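Local coordinates for N-formylglutamate amidohydrolase (Ralstonia eutropha, PDB 2Q7S), which binds a zinc ion and probably acts as a metal-dependent hydrolase of the N-formylglutamate amidohydrolase family, at residues 17-22 against 69-74; 36-41 against 76-81; 62-67 against 274-279. All coordinates share one frame; numbering follows the deposited sequence.

Contact 1. Residues 17-22 against 69-74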
loop_
_atom_site.group_PDB
_atom_site.type_symbol
_atom_site.label_atom_id
_atom_site.label_comp_id
_atom_site.label_asym_id
_atom_site.label_seq_id
_atom_site.Cartn_x
_atom_site.Cartn_y
_atom_site.Cartn_z
ATOM N N ALA A 17 7.440 -11.476 5.712
ATOM C CA ALA A 17 8.414 -12.321 4.981
ATOM C C ALA A 17 9.797 -11.701 5.116
ATOM O O ALA A 17 10.072 -10.588 4.588
ATOM C CB ALA A 17 7.999 -12.499 3.469
ATOM N N LEU A 18 10.640 -12.398 5.878
ATOM C CA LEU A 18 12.024 -12.003 6.127
ATOM C C LEU A 18 13.017 -12.728 5.196
ATOM O O LEU A 18 12.776 -13.864 4.748
ATOM C CB LEU A 18 12.408 -12.231 7.618
ATOM C CG LEU A 18 11.514 -11.524 8.660
ATOM C CD1 LEU A 18 11.814 -12.052 10.071
ATOM C CD2 LEU A 18 11.577 -9.959 8.611
ATOM N N PRO A 19 14.160 -12.079 4.918
ATOM C CA PRO A 19 15.119 -12.728 4.011
ATOM C C PRO A 19 15.770 -14.005 4.573
ATOM O O PRO A 19 16.060 -14.054 5.755
ATOM C CB PRO A 19 16.140 -11.618 3.736
ATOM C CG PRO A 19 15.999 -10.652 4.843
ATOM C CD PRO A 19 14.605 -10.765 5.394
ATOM N N GLU A 20 16.004 -15.023 3.739
ATOM C CA GLU A 20 16.796 -16.192 4.157
ATOM C C GLU A 20 18.301 -15.981 4.187
ATOM O O GLU A 20 18.999 -16.605 4.987
ATOM C CB GLU A 20 16.495 -17.424 3.313
ATOM C CG GLU A 20 15.226 -18.161 3.733
ATOM C CD GLU A 20 14.920 -19.360 2.856
ATOM O OE1 GLU A 20 15.833 -20.194 2.622
ATOM O OE2 GLU A 20 13.755 -19.458 2.405
ATOM N N GLY A 21 18.804 -15.129 3.307
ATOM C CA GLY A 21 20.215 -14.823 3.280
ATOM C C GLY A 21 20.518 -13.402 3.748
ATOM O O GLY A 21 19.891 -12.909 4.663
ATOM N N GLU A 22 21.506 -12.773 3.118
ATOM C CA GLU A 22 21.956 -11.425 3.463
ATOM C C GLU A 22 20.755 -10.512 3.474
ATOM O O GLU A 22 19.958 -10.549 2.534
ATOM C CB GLU A 22 22.988 -10.936 2.418
ATOM C CG GLU A 22 23.124 -9.401 2.243
ATOM C CD GLU A 22 23.859 -8.985 0.954
ATOM O OE1 GLU A 22 23.994 -9.822 0.015
ATOM O OE2 GLU A 22 24.292 -7.799 0.885
ATOM N N GLY A 69 16.760 -10.183 -0.239
ATOM C CA GLY A 69 17.318 -9.545 0.961
ATOM C C GLY A 69 16.408 -8.533 1.636
ATOM O O GLY A 69 16.696 -8.099 2.737
ATOM N N GLY A 70 15.271 -8.231 1.011
ATOM C CA GLY A 70 14.288 -7.289 1.583
ATOM C C GLY A 70 13.316 -7.879 2.574
ATOM O O GLY A 70 13.280 -9.095 2.830
ATOM N N THR A 71 12.487 -7.007 3.137
ATOM C CA THR A 71 11.438 -7.446 4.043
ATOM C C THR A 71 10.112 -7.054 3.436
ATOM O O THR A 71 9.934 -5.938 2.981
ATOM C CB THR A 71 11.577 -6.832 5.458
ATOM O OG1 THR A 71 12.780 -7.313 6.054
ATOM C CG2 THR A 71 10.423 -7.261 6.347
ATOM N N LEU A 72 9.202 -8.007 3.398
ATOM C CA LEU A 72 7.864 -7.772 2.911
ATOM C C LEU A 72 6.825 -8.003 3.998
ATOM O O LEU A 72 6.590 -9.122 4.465
ATOM C CB LEU A 72 7.608 -8.588 1.653
ATOM C CG LEU A 72 6.207 -8.411 1.039
ATOM C CD1 LEU A 72 5.863 -7.010 0.584
ATOM C CD2 LEU A 72 6.122 -9.377 -0.139
ATOM N N LEU A 73 6.198 -6.895 4.372
ATOM C CA LEU A 73 5.042 -6.887 5.246
ATOM C C LEU A 73 3.680 -6.777 4.492
ATOM O O LEU A 73 3.487 -5.951 3.625
ATOM C CB LEU A 73 5.175 -5.742 6.233
ATOM C CG LEU A 73 3.963 -5.415 7.165
ATOM C CD1 LEU A 73 3.700 -6.513 8.254
ATOM C CD2 LEU A 73 4.179 -4.088 7.841
ATOM N N ALA A 74 2.721 -7.623 4.872
ATOM C CA ALA A 74 1.411 -7.540 4.257
ATOM C C ALA A 74 0.255 -7.729 5.245
ATOM O O ALA A 74 0.289 -8.645 6.079
ATOM C CB ALA A 74 1.336 -8.533 3.110
#
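Ala17 and Leu72 form an antiparallel hydrogen-bonded pair where strand 14-17, at the edge of the mixed sheet, meets strand 71-75. This is the tight end of the contact. Ala17 N lies 2.8 Å from Leu72 O, and the N-H points at its acceptor at 168°. In return Leu72 N stands 3.0 Å from Ala17 O, in the plane of that carbonyl. The same oxygen takes a CA-H contact from Thr71, with CA 3.5 Å from Ala17 O. On the sheet face that carries both side chains, Ala17 CB and Leu72 CB approach to 4.3 Å, and loop residues Val65 and Pro66 cover this face.

Beyond Ala17 no further backbone bond joins the two segments; Pro19 has no N-H to give. Its ring instead leans on the opposing backbone, with CD 3.3 Å from Gly70 O and CG beside Gly69 O. Toward solvent the contact thins to Leu18 and Thr71, whose side chains lie side by side and point the same way. Leu18 CB leads away from the strand, but with CG anti to the carbonyl carbon, beside the backbone N (chi1 -56°), Leu18 CD2 comes back to within 3.7 Å of Thr71 CG2. The carboxylate of Glu22 forms a salt bridge with Arg287 of helix 267-289, while its backbone closes on Gly69. With phi at 108° and no side chain, Gly69 lets Glu22 O come within 3.2 Å of its CA.

Contact 2. Residues 36-41 against 76-81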
loop_
_atom_site.group_PDB
_atom_site.type_symbol
_atom_site.label_atom_id
_atom_site.label_comp_id
_atom_site.label_asym_id
_atom_site.label_seq_id
_atom_site.Cartn_x
_atom_site.Cartn_y
_atom_site.Cartn_z
ATOM N N PHE A 36 -9.047 -11.429 4.484
ATOM C CA PHE A 36 -9.700 -12.129 5.606
ATOM C C PHE A 36 -10.597 -11.149 6.357
ATOM O O PHE A 36 -10.109 -10.364 7.149
ATOM C CB PHE A 36 -8.671 -12.763 6.561
ATOM C CG PHE A 36 -7.770 -13.800 5.909
ATOM C CD1 PHE A 36 -6.573 -13.438 5.317
ATOM C CD2 PHE A 36 -8.135 -15.142 5.899
ATOM C CE1 PHE A 36 -5.736 -14.392 4.718
ATOM C CE2 PHE A 36 -7.302 -16.122 5.300
ATOM C CZ PHE A 36 -6.111 -15.754 4.716
ATOM N N TYR A 37 -11.900 -11.230 6.103
ATOM C CA TYR A 37 -12.908 -10.311 6.653
ATOM C C TYR A 37 -13.315 -10.728 8.101
ATOM O O TYR A 37 -13.769 -11.860 8.321
ATOM C CB TYR A 37 -14.132 -10.200 5.667
ATOM C CG TYR A 37 -13.739 -9.468 4.378
ATOM C CD1 TYR A 37 -12.892 -10.079 3.436
ATOM C CD2 TYR A 37 -14.127 -8.144 4.146
ATOM C CE1 TYR A 37 -12.459 -9.398 2.276
ATOM C CE2 TYR A 37 -13.711 -7.454 2.985
ATOM C CZ TYR A 37 -12.862 -8.088 2.063
ATOM O OH TYR A 37 -12.417 -7.431 0.923
ATOM N N PRO A 38 -13.084 -9.842 9.089
ATOM C CA PRO A 38 -13.535 -10.066 10.465
ATOM C C PRO A 38 -15.044 -10.296 10.642
ATOM O O PRO A 38 -15.854 -9.611 10.024
ATOM C CB PRO A 38 -13.108 -8.788 11.178
ATOM C CG PRO A 38 -11.964 -8.319 10.422
ATOM C CD PRO A 38 -12.316 -8.591 9.008
ATOM N N ALA A 39 -15.389 -11.236 11.517
ATOM C CA ALA A 39 -16.781 -11.555 11.819
ATOM C C ALA A 39 -17.538 -10.318 12.308
ATOM O O ALA A 39 -18.730 -10.179 12.069
ATOM C CB ALA A 39 -16.850 -12.696 12.857
ATOM N N ASP A 40 -16.846 -9.405 12.976
ATOM C CA ASP A 40 -17.521 -8.248 13.606
ATOM C C ASP A 40 -17.665 -7.022 12.692
ATOM O O ASP A 40 -17.989 -5.922 13.157
ATOM C CB ASP A 40 -16.824 -7.865 14.915
ATOM C CG ASP A 40 -15.357 -7.472 14.714
ATOM O OD1 ASP A 40 -14.959 -7.110 13.586
ATOM O OD2 ASP A 40 -14.602 -7.539 15.701
ATOM N N PHE A 41 -17.454 -7.222 11.396
ATOM C CA PHE A 41 -17.611 -6.153 10.410
ATOM C C PHE A 41 -18.950 -5.438 10.600
ATOM O O PHE A 41 -18.996 -4.222 10.722
ATOM C CB PHE A 41 -17.490 -6.737 8.978
ATOM C CG PHE A 41 -16.875 -5.794 7.976
ATOM C CD1 PHE A 41 -17.285 -4.472 7.890
ATOM C CD2 PHE A 41 -15.875 -6.236 7.121
ATOM C CE1 PHE A 41 -16.744 -3.622 6.974
ATOM C CE2 PHE A 41 -15.309 -5.377 6.193
ATOM C CZ PHE A 41 -15.754 -4.068 6.119
ATOM N N THR A 76 -3.453 -8.855 6.567
ATOM C CA THR A 76 -4.347 -9.990 6.298
ATOM C C THR A 76 -5.822 -9.542 6.421
ATOM O O THR A 76 -6.728 -10.173 5.886
ATOM C CB THR A 76 -4.090 -11.212 7.234
ATOM O OG1 THR A 76 -4.144 -10.779 8.572
ATOM C CG2 THR A 76 -2.721 -11.880 7.008
ATOM N N PHE A 77 -6.037 -8.434 7.117
ATOM C CA PHE A 77 -7.358 -7.846 7.247
ATOM C C PHE A 77 -7.625 -6.951 6.054
ATOM O O PHE A 77 -6.672 -6.442 5.447
ATOM C CB PHE A 77 -7.488 -7.047 8.526
ATOM C CG PHE A 77 -6.432 -6.027 8.711
ATOM C CD1 PHE A 77 -5.208 -6.389 9.313
ATOM C CD2 PHE A 77 -6.620 -4.711 8.291
ATOM C CE1 PHE A 77 -4.210 -5.526 9.439
ATOM C CE2 PHE A 77 -5.591 -3.810 8.464
ATOM C CZ PHE A 77 -4.407 -4.198 9.049
ATOM N N PRO A 78 -8.912 -6.687 5.761
ATOM C CA PRO A 78 -9.212 -5.874 4.603
ATOM C C PRO A 78 -9.082 -4.389 4.899
ATOM O O PRO A 78 -9.452 -3.913 5.993
ATOM C CB PRO A 78 -10.654 -6.270 4.244
ATOM C CG PRO A 78 -11.107 -7.265 5.335
ATOM C CD PRO A 78 -10.151 -7.098 6.458
ATOM N N ARG A 79 -8.569 -3.647 3.920
ATOM C CA ARG A 79 -8.427 -2.211 4.067
ATOM C C ARG A 79 -9.750 -1.474 4.226
ATOM O O ARG A 79 -9.738 -0.358 4.766
ATOM C CB ARG A 79 -7.613 -1.608 2.919
ATOM C CG ARG A 79 -8.262 -1.613 1.599
ATOM C CD ARG A 79 -9.029 -0.352 1.326
ATOM N NE ARG A 79 -8.239 0.839 1.067
ATOM C CZ ARG A 79 -7.873 1.312 -0.124
ATOM N NH1 ARG A 79 -8.155 0.669 -1.242
ATOM N NH2 ARG A 79 -7.203 2.448 -0.190
ATOM N N VAL A 80 -10.848 -2.067 3.698
ATOM C CA VAL A 80 -12.201 -1.538 3.863
ATOM C C VAL A 80 -12.723 -1.721 5.294
ATOM O O VAL A 80 -13.742 -1.127 5.668
ATOM C CB VAL A 80 -13.200 -2.187 2.876
ATOM C CG1 VAL A 80 -14.604 -1.684 3.145
ATOM C CG2 VAL A 80 -12.780 -1.895 1.429
ATOM N N TYR A 81 -12.037 -2.548 6.079
ATOM C CA TYR A 81 -12.311 -2.716 7.513
ATOM C C TYR A 81 -11.546 -1.697 8.343
ATOM O O TYR A 81 -12.122 -0.951 9.162
ATOM C CB TYR A 81 -11.951 -4.120 7.930
ATOM C CG TYR A 81 -12.231 -4.485 9.370
ATOM C CD1 TYR A 81 -13.538 -4.716 9.817
ATOM C CD2 TYR A 81 -11.189 -4.653 10.277
ATOM C CE1 TYR A 81 -13.794 -5.109 11.124
ATOM C CE2 TYR A 81 -11.447 -5.002 11.604
ATOM C CZ TYR A 81 -12.737 -5.261 12.013
ATOM O OH TYR A 81 -12.991 -5.644 13.312
HETATM O O HOH W 1 -10.689 -4.463 1.444
#
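Pro38 and Pro78 meet tip to tip, CD to CD at 3.7 Å, in the apolar centre between two loops that follow the adjacent parallel strands 26-30 and 71-75. Each proline also covers an aromatic ring of the other segment. Pro78 CG sits over the middle of the Tyr37 ring, 3.4 Å from its centroid. Pro38 CG does the same to Tyr81, 3.5 Å from the ring centroid, so the two CH-pi contacts are reciprocal. Tyr81 then turns its edge to the face of Phe41 in a T-shaped pair, its CD1 over the centre of the Phe41 ring and the planes 68° apart. Val80 CG1 lies at the edge of the Phe41 ring, in its plane, and Leu50 of helix 47-50 packs on Phe41, Val80 and Tyr37. The loops flank the metal site: the Val80 side chain is about 10 Å from the zinc ion, and that of Phe77 about 7 Å from that of the zinc ligand His32.

Farther out the contacts become polar. Phe36 N donates to Thr76 O at 3.0 Å, nearly along the C=O axis, and this oxygen also lies in the plane of the Phe36 ring. At the exposed edge of the contact Asp40 CG stands between its backbone N and carbonyl carbon (chi1 60°). Tyr81 OH lies 2.5 Å from Asp40 OD1, a very short bond, with carboxylate and ring planes only 8° apart.

The phenol as donor, and a long, weak ion pair of OD2 with Arg143, are consistent with an ionised Asp40, though the short separation should not be pressed. The hydroxyl of buried Tyr81 thus reaches the exposed Asp40 while a ring face stays packed on Pro38.

Contact 3. Residues 62-67 against 274-279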
loop_
_atom_site.group_PDB
_atom_site.type_symbol
_atom_site.label_atom_id
_atom_site.label_comp_id
_atom_site.label_asym_id
_atom_site.label_seq_id
_atom_site.Cartn_x
_atom_site.Cartn_y
_atom_site.Cartn_z
ATOM N N TRP A 62 4.762 -9.189 -5.486
ATOM C CA TRP A 62 6.092 -8.828 -5.008
ATOM C C TRP A 62 6.770 -9.864 -4.140
ATOM O O TRP A 62 7.637 -9.517 -3.315
ATOM C CB TRP A 62 6.013 -7.496 -4.289
ATOM C CG TRP A 62 5.603 -6.309 -5.147
ATOM C CD1 TRP A 62 4.324 -5.870 -5.377
ATOM C CD2 TRP A 62 6.468 -5.354 -5.799
ATOM N NE1 TRP A 62 4.339 -4.722 -6.145
ATOM C CE2 TRP A 62 5.637 -4.371 -6.393
ATOM C CE3 TRP A 62 7.858 -5.230 -5.934
ATOM C CZ2 TRP A 62 6.150 -3.296 -7.130
ATOM C CZ3 TRP A 62 8.375 -4.143 -6.695
ATOM C CH2 TRP A 62 7.517 -3.203 -7.257
ATOM N N GLU A 63 6.418 -11.133 -4.313
ATOM C CA GLU A 63 7.066 -12.223 -3.536
ATOM C C GLU A 63 8.608 -12.233 -3.504
ATOM O O GLU A 63 9.152 -12.632 -2.526
ATOM C CB GLU A 63 6.585 -13.605 -4.012
ATOM C CG GLU A 63 6.932 -13.891 -5.434
ATOM C CD GLU A 63 7.068 -15.355 -5.741
ATOM O OE1 GLU A 63 6.434 -16.184 -5.042
ATOM O OE2 GLU A 63 7.800 -15.669 -6.711
ATOM N N ALA A 64 9.275 -11.759 -4.558
ATOM C CA ALA A 64 10.772 -11.687 -4.687
ATOM C C ALA A 64 11.498 -10.883 -3.639
ATOM O O ALA A 64 12.680 -11.057 -3.446
ATOM C CB ALA A 64 11.138 -11.086 -6.009
ATOM N N VAL A 65 10.802 -9.945 -3.014
ATOM C CA VAL A 65 11.399 -9.032 -2.081
ATOM C C VAL A 65 12.315 -9.692 -1.003
ATOM O O VAL A 65 13.459 -9.248 -0.872
ATOM C CB VAL A 65 10.295 -8.100 -1.448
ATOM C CG1 VAL A 65 10.831 -7.345 -0.211
ATOM C CG2 VAL A 65 9.838 -7.105 -2.475
ATOM N N PRO A 66 11.809 -10.699 -0.211
ATOM C CA PRO A 66 12.613 -11.405 0.767
ATOM C C PRO A 66 13.658 -12.329 0.107
ATOM O O PRO A 66 14.708 -12.584 0.684
ATOM C CB PRO A 66 11.545 -12.191 1.570
ATOM C CG PRO A 66 10.538 -12.459 0.608
ATOM C CD PRO A 66 10.416 -11.192 -0.129
ATOM N N ARG A 67 13.438 -12.679 -1.157
ATOM C CA ARG A 67 14.367 -13.537 -1.909
ATOM C C ARG A 67 15.603 -12.777 -2.313
ATOM O O ARG A 67 16.567 -13.381 -2.656
ATOM C CB ARG A 67 13.699 -14.082 -3.179
ATOM C CG ARG A 67 12.407 -14.918 -2.915
ATOM C CD ARG A 67 11.733 -15.350 -4.235
ATOM N NE ARG A 67 12.523 -16.419 -4.842
ATOM C CZ ARG A 67 12.609 -16.684 -6.152
ATOM N NH1 ARG A 67 11.886 -16.035 -7.041
ATOM N NH2 ARG A 67 13.342 -17.704 -6.556
ATOM N N ASP A 274 8.386 -10.032 -14.179
ATOM C CA ASP A 274 8.936 -8.682 -14.352
ATOM C C ASP A 274 9.270 -7.975 -13.033
ATOM O O ASP A 274 10.318 -7.324 -12.912
ATOM C CB ASP A 274 8.008 -7.823 -15.203
ATOM C CG ASP A 274 7.966 -8.270 -16.636
ATOM O OD1 ASP A 274 8.760 -9.162 -17.034
ATOM O OD2 ASP A 274 7.122 -7.736 -17.368
ATOM N N LEU A 275 8.398 -8.103 -12.036
ATOM C CA LEU A 275 8.664 -7.508 -10.725
ATOM C C LEU A 275 9.762 -8.200 -9.934
ATOM O O LEU A 275 10.427 -7.565 -9.157
ATOM C CB LEU A 275 7.391 -7.418 -9.871
ATOM C CG LEU A 275 6.294 -6.492 -10.338
ATOM C CD1 LEU A 275 5.000 -6.621 -9.487
ATOM C CD2 LEU A 275 6.843 -5.054 -10.343
ATOM N N THR A 276 9.934 -9.525 -10.102
ATOM C CA THR A 276 11.077 -10.218 -9.556
ATOM C C THR A 276 12.392 -9.680 -10.102
ATOM O O THR A 276 13.338 -9.425 -9.364
ATOM C CB THR A 276 10.974 -11.725 -9.792
ATOM O OG1 THR A 276 9.896 -12.229 -8.996
ATOM C CG2 THR A 276 12.211 -12.385 -9.382
ATOM N N LEU A 277 12.465 -9.564 -11.422
ATOM C CA LEU A 277 13.625 -8.979 -12.079
ATOM C C LEU A 277 13.823 -7.509 -11.684
ATOM O O LEU A 277 14.966 -7.078 -11.500
ATOM C CB LEU A 277 13.530 -9.131 -13.604
ATOM C CG LEU A 277 13.940 -10.434 -14.318
ATOM C CD1 LEU A 277 15.435 -10.553 -14.555
ATOM C CD2 LEU A 277 13.443 -11.665 -13.624
ATOM N N LEU A 278 12.751 -6.744 -11.526
ATOM C CA LEU A 278 12.876 -5.338 -11.112
ATOM C C LEU A 278 13.424 -5.301 -9.667
ATOM O O LEU A 278 14.286 -4.495 -9.339
ATOM C CB LEU A 278 11.515 -4.609 -11.163
ATOM C CG LEU A 278 11.497 -3.257 -10.439
ATOM C CD1 LEU A 278 12.362 -2.260 -11.203
ATOM C CD2 LEU A 278 10.040 -2.754 -10.183
ATOM N N THR A 279 12.973 -6.235 -8.840
ATOM C CA THR A 279 13.313 -6.262 -7.395
ATOM C C THR A 279 14.779 -6.599 -7.198
ATOM O O THR A 279 15.429 -6.089 -6.304
ATOM C CB THR A 279 12.326 -7.216 -6.588
ATOM O OG1 THR A 279 10.977 -6.721 -6.663
ATOM C CG2 THR A 279 12.665 -7.277 -5.111
HETATM O O HOH W 2 10.008 -14.238 -7.021
HETATM O O HOH W 3 8.181 -10.845 -7.261
#
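Thr276 OG1 rests 3.4 Å from Ala64 CB and is gripped by three polar partners: two waters and the carbonyl oxygen of Gln272, one turn earlier in helix 267-289. This C-terminal helix packs against the loop between helix 58-61 and strand 71-75, on one side of the central sheet of an alpha/beta fold. One water lies 2.8 Å from Thr276 OG1 and accepts from Ala64 N. The other joins the same hydroxyl to two charged groups, donating to Glu63 OE2 and accepting from Arg67 NH1, in the plane of the guanidinium. No direct hydrogen bond spans the contact, so water carries its polar side.

The buried side is built on Trp62, whose chain then makes a type I turn to Val65. The two methyls of Leu275 lie over one face of the indole: CD2 is 3.9 Å from the centroid of the six-membered ring, 22° off the normal, while CD1 sits nearer the rim. Leu278 CD2 adds a contact with Trp62 CH2 at 3.9 Å, and Ile249 and Ile251 of strand 244-252 also touch the indole, joining the helix packing to the sheet.

At the edge of the indole, near its plane, Thr279 OG1 approaches Trp62 CE3 to 3.5 Å. Within the helix Thr279 OG1 donates to Leu275 O at 2.7 Å. Thr279 N reaches the same oxygen from the other face of the carbonyl plane. In this rotamer Thr279 CG2 stands anti to the backbone N and lies 3.7 Å from Val65 CA.

How the contacts relate
From the N terminus, the chain starts contact 1 at the end of edge strand 14-17, contact 2 in the loop after strand 26-30, and contact 3 after helix 58-61. Residues 69-74 close contact 1 and 76-81, just after them, close contact 2; contact 3 waits for helix 267-289, some two hundred residues on. Every pair of contacts therefore crosses along the chain and none nests. Contacts 1 and 3 touch, through a probable hydrogen bond from Gly70 N to Val65 O, 2.8 Å, and so join the sheet edge to the C-terminal helix. Contact 2 lies about 25 Å from contact 1, centre to centre, tying together the loops that follow strands 26-30 and 71-75.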